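Local coordinates for protein endoglucanase (Humicola insolens, PDB 1DYS) that hydrolyses internal beta-1,4-glucosidic bonds of cellulose, acting as an endo-cleaving cellulase of glycoside hydrolase family 6, at residues 134-139 against 175-180; 216-221 against 261-266. All coordinates share one frame; numbering follows the deposited sequence.

The distorted beta/alpha barrel of family 6 brings active-site residues together from loops that follow parallel strands, and interactions 1 and 2 are two examples, their centres about 9 Å apart. The pairing of strands 175-180 and 215-218 lies between them: Leu179 O lies 3.1 Å from Ser217 N, and Asp180 OD1 lies 2.8 Å from Ser217 OG, both probable hydrogen bonds. Each contact ends in an aspartate, Asp180 or Asp266, that reaches across to the loop leaving the neighbouring strand. Interaction 1 holds Asp139, a likely proton donor, its side chain about 4 Å from that of Asp92, the other; interaction 2 brings the side chain of Val220 to about 4 Å from that of Trp52, a probable substrate-binding residue.

Interaction 1. Residues 134-139 against 175-180; sequences VILEPD and IHLYLD
Asp180, Leu136 and Val134 carry most of this pair of parallel barrel strands, joined by a crossover through helices 140-146 and 150-169. Val134 N donates to His176 O at 2.9 Å, Leu136 N to Tyr178 O at 2.8 Å, and Leu136 O takes the N-H of Asp180. On the face shared by Val134, Leu136, Leu177 and Leu179, CD2 of Leu177 packs on CB of Val134 (3.9 Å). Leu136 crosses Leu177 obliquely, its CD1 reaching CB of Leu177, while its own CB meets CD1 of Leu179 at 4.0 Å.

Asp180 turns its carboxylate, CG anti to the backbone N (chi1 -172°), toward the loop after strand 132-136 that holds Asp139. Asp139 N donates to Asp180 OD2 at 2.9 Å in a nearly straight bond (173°) that arrives from above the carboxylate plane. OD2 also accepts from Ala182 N and OD1 pairs with Ser217, gripping both oxygens. Asp139 OD1 lies 3.9 Å from Asp180 OD2, a like-charge approach that may raise the proton affinity of this probable donor.

Strand 79-85 continues the sheet beside Ile135, strand 215-218 flanks the other edge of strand 175-180, and helix 108-126 covers Val134 and Ile175 through Leu124.

Interaction 2. Residues 216-221 against 261-266; sequences FSSNVS and TQFIID
Packing is densest where two phenylalanines meet on one face of parallel strands 216-218 and 262-266 of the barrel. CB of Phe216 sits over a face of the Phe263 ring, a CH-pi contact 4.0 Å from its centroid, while Phe216 CD2 touches Phe263 CE1 at 3.7 Å; the ring planes lie oblique, at 52°. Ser218 OG approaches the edge of the same ring and bonds to Glu243. Replacing Phe263 by an alanine would remove the ring beneath Phe216 CB and would probably loosen this packing.

The Thr261-Gln262 end is looser and partly exposed: Thr261 CA merely meets the edge of the Phe216 ring. At the other, CB of Val220 and of Ser221 points away, but buried Asp266 holds their backbone. Asn219 ND2 donates to Asp266 O at 2.9 Å, and Ser221 N reaches the anti lone pair of Asp266 OD2 at 3.1 Å. OD1 is bonded by Val309 N and Ser268, and OD2 also by N of Lys310, a probable substrate-binding residue; Asn219 lies beside Asn222, another.

Helix 243-255 covers the phenylalanine face, Ile135 of strand 132-136 touches Ser217 and Ile264 on the other, and strands 175-180 and 303-307 flank the pair.

Interaction 1. Residues 134-139 against 175-180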
ATOM      1  N   VAL A 134       8.778  -1.739  21.847  1.00 13.32           N
ATOM      2  CA  VAL A 134       8.725  -2.065  20.416  1.00 14.91           C
ATOM      3  C   VAL A 134       7.990  -3.369  20.251  1.00 15.83           C
ATOM      4  O   VAL A 134       8.341  -4.425  20.751  1.00 14.31           O
ATOM      5  CB  VAL A 134      10.149  -2.193  19.813  1.00 14.14           C
ATOM      6  CG1 VAL A 134      10.069  -2.624  18.351  1.00 12.93           C
ATOM      7  CG2 VAL A 134      10.912  -0.896  19.983  1.00 15.66           C
ATOM      8  N   ILE A 135       6.917  -3.346  19.444  1.00 11.12           N
ATOM      9  CA  ILE A 135       6.165  -4.495  19.079  1.00 11.50           C
ATOM     10  C   ILE A 135       6.819  -5.052  17.814  1.00 12.31           C
ATOM     11  O   ILE A 135       6.999  -4.342  16.829  1.00 14.89           O
ATOM     12  CB  ILE A 135       4.680  -4.194  18.869  1.00 12.69           C
ATOM     13  CG1 ILE A 135       4.082  -3.963  20.265  1.00 11.65           C
ATOM     14  CG2 ILE A 135       4.014  -5.320  18.087  1.00 13.80           C
ATOM     15  CD1 ILE A 135       2.578  -3.680  20.239  1.00 13.61           C
ATOM     16  N   LEU A 136       7.162  -6.332  17.937  1.00 13.71           N
ATOM     17  CA  LEU A 136       7.843  -6.934  16.817  1.00 12.72           C
ATOM     18  C   LEU A 136       6.917  -7.781  15.954  1.00 10.83           C
ATOM     19  O   LEU A 136       6.401  -8.831  16.283  1.00 13.13           O
ATOM     20  CB  LEU A 136       8.977  -7.862  17.257  1.00 12.51           C
ATOM     21  CG  LEU A 136      10.036  -7.221  18.148  1.00 16.39           C
ATOM     22  CD1 LEU A 136      10.769  -8.335  18.872  1.00 15.36           C
ATOM     23  CD2 LEU A 136      10.953  -6.347  17.306  1.00 18.35           C
ATOM     24  N   GLU A 137       6.822  -7.344  14.707  1.00 12.51           N
ATOM     25  CA  GLU A 137       6.183  -7.993  13.589  1.00 14.89           C
ATOM     26  C   GLU A 137       4.852  -8.673  13.828  1.00 11.61           C
ATOM     27  O   GLU A 137       4.653  -9.903  13.934  1.00 13.87           O
ATOM     28  CB  GLU A 137       7.180  -9.036  13.008  1.00 12.34           C
ATOM     29  CG  GLU A 137       8.455  -8.421  12.433  1.00 13.28           C
ATOM     30  CD  GLU A 137       8.229  -7.583  11.158  1.00 12.17           C
ATOM     31  OE1 GLU A 137       7.136  -7.666  10.573  1.00 11.92           O
ATOM     32  OE2 GLU A 137       9.196  -6.943  10.742  1.00 13.65           O
ATOM     33  N   PRO A 138       3.814  -7.871  13.921  1.00 12.86           N
ATOM     34  CA  PRO A 138       2.434  -8.294  14.087  1.00  8.34           C
ATOM     35  C   PRO A 138       2.093  -9.435  13.130  1.00 14.11           C
ATOM     36  O   PRO A 138       2.391  -9.498  11.949  1.00 12.67           O
ATOM     37  CB  PRO A 138       1.579  -7.060  13.788  1.00 13.80           C
ATOM     38  CG  PRO A 138       2.536  -5.957  14.219  1.00 14.20           C
ATOM     39  CD  PRO A 138       3.931  -6.393  13.796  1.00 14.92           C
ATOM     40  N   ASP A 139       1.453 -10.460  13.682  1.00 13.22           N
ATOM     41  CA  ASP A 139       0.956 -11.675  13.105  1.00 14.09           C
ATOM     42  C   ASP A 139       2.028 -12.599  12.539  1.00 15.12           C
ATOM     43  O   ASP A 139       1.627 -13.581  11.931  1.00 15.93           O
ATOM     44  CB  ASP A 139      -0.135 -11.441  12.029  1.00 13.10           C
ATOM     45  CG  ASP A 139      -1.367 -10.849  12.677  1.00 15.49           C
ATOM     46  OD1 ASP A 139      -1.554 -11.136  13.900  1.00 14.68           O
ATOM     47  OD2 ASP A 139      -2.165 -10.153  12.008  1.00 18.06           O
ATOM     48  N   ILE A 175      15.252  -0.184  25.734  1.00 19.18           N
ATOM     49  CA  ILE A 175      14.430  -0.776  24.667  1.00 15.87           C
ATOM     50  C   ILE A 175      13.761  -2.039  25.194  1.00 17.27           C
ATOM     51  O   ILE A 175      14.404  -3.004  25.620  1.00 18.00           O
ATOM     52  CB  ILE A 175      15.282  -1.153  23.440  1.00 23.04           C
ATOM     53  CG1 ILE A 175      15.992   0.056  22.840  1.00 19.39           C
ATOM     54  CG2 ILE A 175      14.395  -1.833  22.385  1.00 17.36           C
ATOM     55  CD1 ILE A 175      16.981  -0.330  21.727  1.00 16.58           C
ATOM     56  N   HIS A 176      12.414  -2.068  25.168  1.00 15.25           N
ATOM     57  CA  HIS A 176      11.624  -3.169  25.697  1.00 18.06           C
ATOM     58  C   HIS A 176      10.855  -3.870  24.583  1.00 17.50           C
ATOM     59  O   HIS A 176      10.032  -3.237  23.945  1.00 19.93           O
ATOM     60  CB  HIS A 176      10.664  -2.610  26.758  1.00 20.20           C
ATOM     61  CG  HIS A 176      11.453  -1.750  27.724  1.00 17.31           C
ATOM     62  ND1 HIS A 176      12.216  -2.313  28.737  1.00 23.89           N
ATOM     63  CD2 HIS A 176      11.638  -0.421  27.756  1.00 16.22           C
ATOM     64  CE1 HIS A 176      12.806  -1.303  29.372  1.00 19.91           C
ATOM     65  NE2 HIS A 176      12.486  -0.157  28.818  1.00 17.72           N
ATOM     66  N   LEU A 177      11.263  -5.101  24.316  1.00 16.15           N
ATOM     67  CA  LEU A 177      10.720  -5.813  23.159  1.00 20.26           C
ATOM     68  C   LEU A 177       9.548  -6.682  23.504  1.00 18.87           C
ATOM     69  O   LEU A 177       9.583  -7.481  24.431  1.00 17.54           O
ATOM     70  CB  LEU A 177      11.847  -6.633  22.524  1.00 16.68           C
ATOM     71  CG  LEU A 177      13.075  -5.838  22.064  1.00 20.48           C
ATOM     72  CD1 LEU A 177      14.154  -6.786  21.548  1.00 23.84           C
ATOM     73  CD2 LEU A 177      12.707  -4.821  20.995  1.00 19.91           C
ATOM     74  N   TYR A 178       8.477  -6.560  22.696  1.00 15.13           N
ATOM     75  CA  TYR A 178       7.285  -7.371  22.842  1.00 16.57           C
ATOM     76  C   TYR A 178       7.049  -8.059  21.512  1.00 13.83           C
ATOM     77  O   TYR A 178       6.738  -7.421  20.494  1.00 16.26           O
ATOM     78  CB  TYR A 178       6.098  -6.482  23.250  1.00 13.81           C
ATOM     79  CG  TYR A 178       6.198  -5.897  24.661  1.00 14.31           C
ATOM     80  CD1 TYR A 178       5.711  -6.646  25.736  1.00 13.04           C
ATOM     81  CD2 TYR A 178       6.760  -4.669  24.895  1.00 14.39           C
ATOM     82  CE1 TYR A 178       5.762  -6.129  27.026  1.00 13.10           C
ATOM     83  CE2 TYR A 178       6.852  -4.149  26.176  1.00 14.79           C
ATOM     84  CZ  TYR A 178       6.355  -4.891  27.222  1.00 16.55           C
ATOM     85  OH  TYR A 178       6.450  -4.319  28.465  1.00 17.40           O
ATOM     86  N   LEU A 179       7.228  -9.365  21.441  1.00 13.35           N
ATOM     87  CA  LEU A 179       7.065 -10.168  20.230  1.00 17.07           C
ATOM     88  C   LEU A 179       5.604 -10.505  20.017  1.00 19.44           C
ATOM     89  O   LEU A 179       4.914 -11.038  20.898  1.00 16.44           O
ATOM     90  CB  LEU A 179       7.981 -11.404  20.353  1.00 16.46           C
ATOM     91  CG  LEU A 179       7.963 -12.424  19.237  1.00 19.83           C
ATOM     92  CD1 LEU A 179       8.408 -11.787  17.919  1.00 15.49           C
ATOM     93  CD2 LEU A 179       8.891 -13.598  19.596  1.00 23.07           C
ATOM     94  N   ASP A 180       5.098 -10.147  18.822  1.00 14.36           N
ATOM     95  CA  ASP A 180       3.650 -10.276  18.616  1.00 15.05           C
ATOM     96  C   ASP A 180       3.198 -11.707  18.555  1.00 13.43           C
ATOM     97  O   ASP A 180       3.886 -12.520  17.946  1.00 14.07           O
ATOM     98  CB  ASP A 180       3.251  -9.500  17.324  1.00 12.47           C
ATOM     99  CG  ASP A 180       1.729  -9.539  17.327  1.00 13.76           C
ATOM    100  OD1 ASP A 180       1.167  -8.789  18.091  1.00 13.82           O
ATOM    101  OD2 ASP A 180       1.139 -10.350  16.608  1.00 13.22           O
TER
HETATM  102  O   HOH W   1       4.951 -12.213  15.404  1.00 16.44           O

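Interaction 2. Residues 216-221 against 261-266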
ATOM      1  N   PHE A 216       5.329 -10.260  25.117  1.00 15.76           N
ATOM      2  CA  PHE A 216       4.538 -10.398  23.896  1.00 15.22           C
ATOM      3  C   PHE A 216       3.481  -9.323  23.692  1.00 21.72           C
ATOM      4  O   PHE A 216       3.115  -8.708  24.691  1.00 16.93           O
ATOM      5  CB  PHE A 216       3.778 -11.773  23.914  1.00 17.19           C
ATOM      6  CG  PHE A 216       4.746 -12.882  24.317  1.00 18.17           C
ATOM      7  CD1 PHE A 216       5.675 -13.333  23.406  1.00 18.71           C
ATOM      8  CD2 PHE A 216       4.765 -13.358  25.631  1.00 15.71           C
ATOM      9  CE1 PHE A 216       6.619 -14.288  23.749  1.00 22.37           C
ATOM     10  CE2 PHE A 216       5.701 -14.317  25.962  1.00 19.25           C
ATOM     11  CZ  PHE A 216       6.624 -14.775  25.049  1.00 19.49           C
ATOM     12  N   SER A 217       2.947  -9.210  22.468  1.00 15.56           N
ATOM     13  CA  SER A 217       1.812  -8.298  22.291  1.00 17.02           C
ATOM     14  C   SER A 217       0.667  -9.123  21.709  1.00 14.93           C
ATOM     15  O   SER A 217       0.924 -10.147  21.072  1.00 15.08           O
ATOM     16  CB  SER A 217       2.153  -7.112  21.384  1.00 21.00           C
ATOM     17  OG  SER A 217       2.648  -7.530  20.097  1.00 14.08           O
ATOM     18  N   SER A 218      -0.572  -8.675  21.928  1.00 12.72           N
ATOM     19  CA  SER A 218      -1.716  -9.399  21.358  1.00 13.00           C
ATOM     20  C   SER A 218      -2.864  -8.435  21.109  1.00 13.14           C
ATOM     21  O   SER A 218      -2.904  -7.322  21.640  1.00 13.35           O
ATOM     22  CB  SER A 218      -2.132 -10.544  22.274  1.00 20.14           C
ATOM     23  OG  SER A 218      -2.779 -10.013  23.424  0.50 14.84           O
ATOM     24  N   ASN A 219      -3.776  -8.901  20.246  1.00 13.03           N
ATOM     25  CA  ASN A 219      -4.960  -8.158  19.845  1.00 11.66           C
ATOM     26  C   ASN A 219      -4.615  -6.950  18.979  1.00 14.11           C
ATOM     27  O   ASN A 219      -5.521  -6.085  18.815  1.00 14.12           O
ATOM     28  CB  ASN A 219      -5.801  -7.698  21.055  1.00 14.10           C
ATOM     29  CG  ASN A 219      -7.302  -7.628  20.775  1.00 17.99           C
ATOM     30  OD1 ASN A 219      -7.777  -8.572  20.143  1.00 15.33           O
ATOM     31  ND2 ASN A 219      -7.933  -6.564  21.270  1.00 17.07           N
ATOM     32  N   VAL A 220      -3.380  -6.832  18.488  1.00 13.71           N
ATOM     33  CA  VAL A 220      -3.031  -5.659  17.679  1.00 11.95           C
ATOM     34  C   VAL A 220      -3.857  -5.707  16.401  1.00 13.76           C
ATOM     35  O   VAL A 220      -3.947  -6.669  15.659  1.00 13.52           O
ATOM     36  CB  VAL A 220      -1.528  -5.610  17.350  1.00 10.00           C
ATOM     37  CG1 VAL A 220      -1.298  -4.425  16.402  1.00 13.46           C
ATOM     38  CG2 VAL A 220      -0.744  -5.524  18.653  1.00 14.70           C
ATOM     39  N   SER A 221      -4.582  -4.620  16.150  1.00 11.96           N
ATOM     40  CA  SER A 221      -5.518  -4.447  15.073  1.00 14.66           C
ATOM     41  C   SER A 221      -6.758  -5.312  15.200  1.00 12.51           C
ATOM     42  O   SER A 221      -7.516  -5.272  14.238  1.00 16.81           O
ATOM     43  CB  SER A 221      -4.919  -4.697  13.680  1.00 14.72           C
ATOM     44  OG  SER A 221      -3.642  -4.036  13.613  1.00 12.62           O
ATOM     45  N   THR A 261       7.174 -14.000  29.877  1.00 19.28           N
ATOM     46  CA  THR A 261       5.733 -14.147  30.049  1.00 19.40           C
ATOM     47  C   THR A 261       4.865 -12.912  29.869  1.00 23.58           C
ATOM     48  O   THR A 261       3.636 -13.087  29.833  1.00 24.45           O
ATOM     49  CB  THR A 261       5.527 -14.536  31.555  1.00 26.00           C
ATOM     50  OG1 THR A 261       6.189 -13.576  32.383  1.00 25.75           O
ATOM     51  CG2 THR A 261       6.096 -15.912  31.856  1.00 27.44           C
ATOM     52  N   GLN A 262       5.383 -11.712  29.833  1.00 19.65           N
ATOM     53  CA  GLN A 262       4.640 -10.479  29.968  1.00 22.46           C
ATOM     54  C   GLN A 262       3.969  -9.931  28.715  1.00 24.66           C
ATOM     55  O   GLN A 262       4.611  -9.894  27.690  1.00 26.22           O
ATOM     56  CB  GLN A 262       5.497  -9.375  30.595  1.00 22.70           C
ATOM     57  CG  GLN A 262       6.063  -9.804  31.956  1.00 25.82           C
ATOM     58  CD  GLN A 262       4.962 -10.169  32.950  1.00 23.40           C
ATOM     59  OE1 GLN A 262       4.801 -11.332  33.280  1.00 23.21           O
ATOM     60  NE2 GLN A 262       4.182  -9.202  33.408  1.00 23.57           N
ATOM     61  N   PHE A 263       2.710  -9.498  28.841  1.00 21.18           N
ATOM     62  CA  PHE A 263       1.986  -9.026  27.661  1.00 19.80           C
ATOM     63  C   PHE A 263       1.686  -7.535  27.667  1.00 18.97           C
ATOM     64  O   PHE A 263       1.528  -6.907  28.698  1.00 17.16           O
ATOM     65  CB  PHE A 263       0.581  -9.678  27.599  1.00 15.84           C
ATOM     66  CG  PHE A 263       0.570 -11.006  26.914  1.00 15.38           C
ATOM     67  CD1 PHE A 263       1.201 -12.094  27.504  1.00 18.32           C
ATOM     68  CD2 PHE A 263       0.058 -11.199  25.640  1.00 16.13           C
ATOM     69  CE1 PHE A 263       1.257 -13.312  26.890  1.00 12.79           C
ATOM     70  CE2 PHE A 263       0.080 -12.424  25.030  1.00 20.12           C
ATOM     71  CZ  PHE A 263       0.695 -13.523  25.632  1.00 16.90           C
ATOM     72  N   ILE A 264       1.489  -6.972  26.477  1.00 14.08           N
ATOM     73  CA  ILE A 264       0.888  -5.658  26.292  1.00 14.26           C
ATOM     74  C   ILE A 264      -0.292  -5.956  25.347  1.00 19.29           C
ATOM     75  O   ILE A 264      -0.107  -6.807  24.504  1.00 17.00           O
ATOM     76  CB  ILE A 264       1.651  -4.440  25.813  1.00 13.88           C
ATOM     77  CG1 ILE A 264       2.420  -4.764  24.520  1.00 12.80           C
ATOM     78  CG2 ILE A 264       2.619  -4.022  26.928  1.00 15.27           C
ATOM     79  CD1 ILE A 264       3.363  -3.684  24.047  1.00 17.13           C
ATOM     80  N   ILE A 265      -1.492  -5.448  25.641  1.00 15.04           N
ATOM     81  CA  ILE A 265      -2.672  -5.890  24.878  1.00 15.32           C
ATOM     82  C   ILE A 265      -3.382  -4.683  24.289  1.00 13.65           C
ATOM     83  O   ILE A 265      -3.693  -3.713  24.954  1.00 16.17           O
ATOM     84  CB  ILE A 265      -3.708  -6.595  25.784  1.00 15.48           C
ATOM     85  CG1 ILE A 265      -3.103  -7.916  26.271  1.00 18.66           C
ATOM     86  CG2 ILE A 265      -4.999  -6.918  25.022  1.00 14.76           C
ATOM     87  CD1 ILE A 265      -3.997  -8.856  27.011  1.00 24.38           C
ATOM     88  N   ASP A 266      -3.598  -4.713  22.967  1.00 12.09           N
ATOM     89  CA  ASP A 266      -4.207  -3.578  22.275  1.00 10.33           C
ATOM     90  C   ASP A 266      -5.697  -3.553  22.646  1.00 15.37           C
ATOM     91  O   ASP A 266      -6.330  -4.616  22.600  1.00 13.38           O
ATOM     92  CB  ASP A 266      -4.141  -3.836  20.755  1.00 13.35           C
ATOM     93  CG  ASP A 266      -4.354  -2.596  19.900  1.00 11.89           C
ATOM     94  OD1 ASP A 266      -4.635  -1.472  20.367  1.00 12.25           O
ATOM     95  OD2 ASP A 266      -4.243  -2.740  18.638  1.00 14.61           O
TER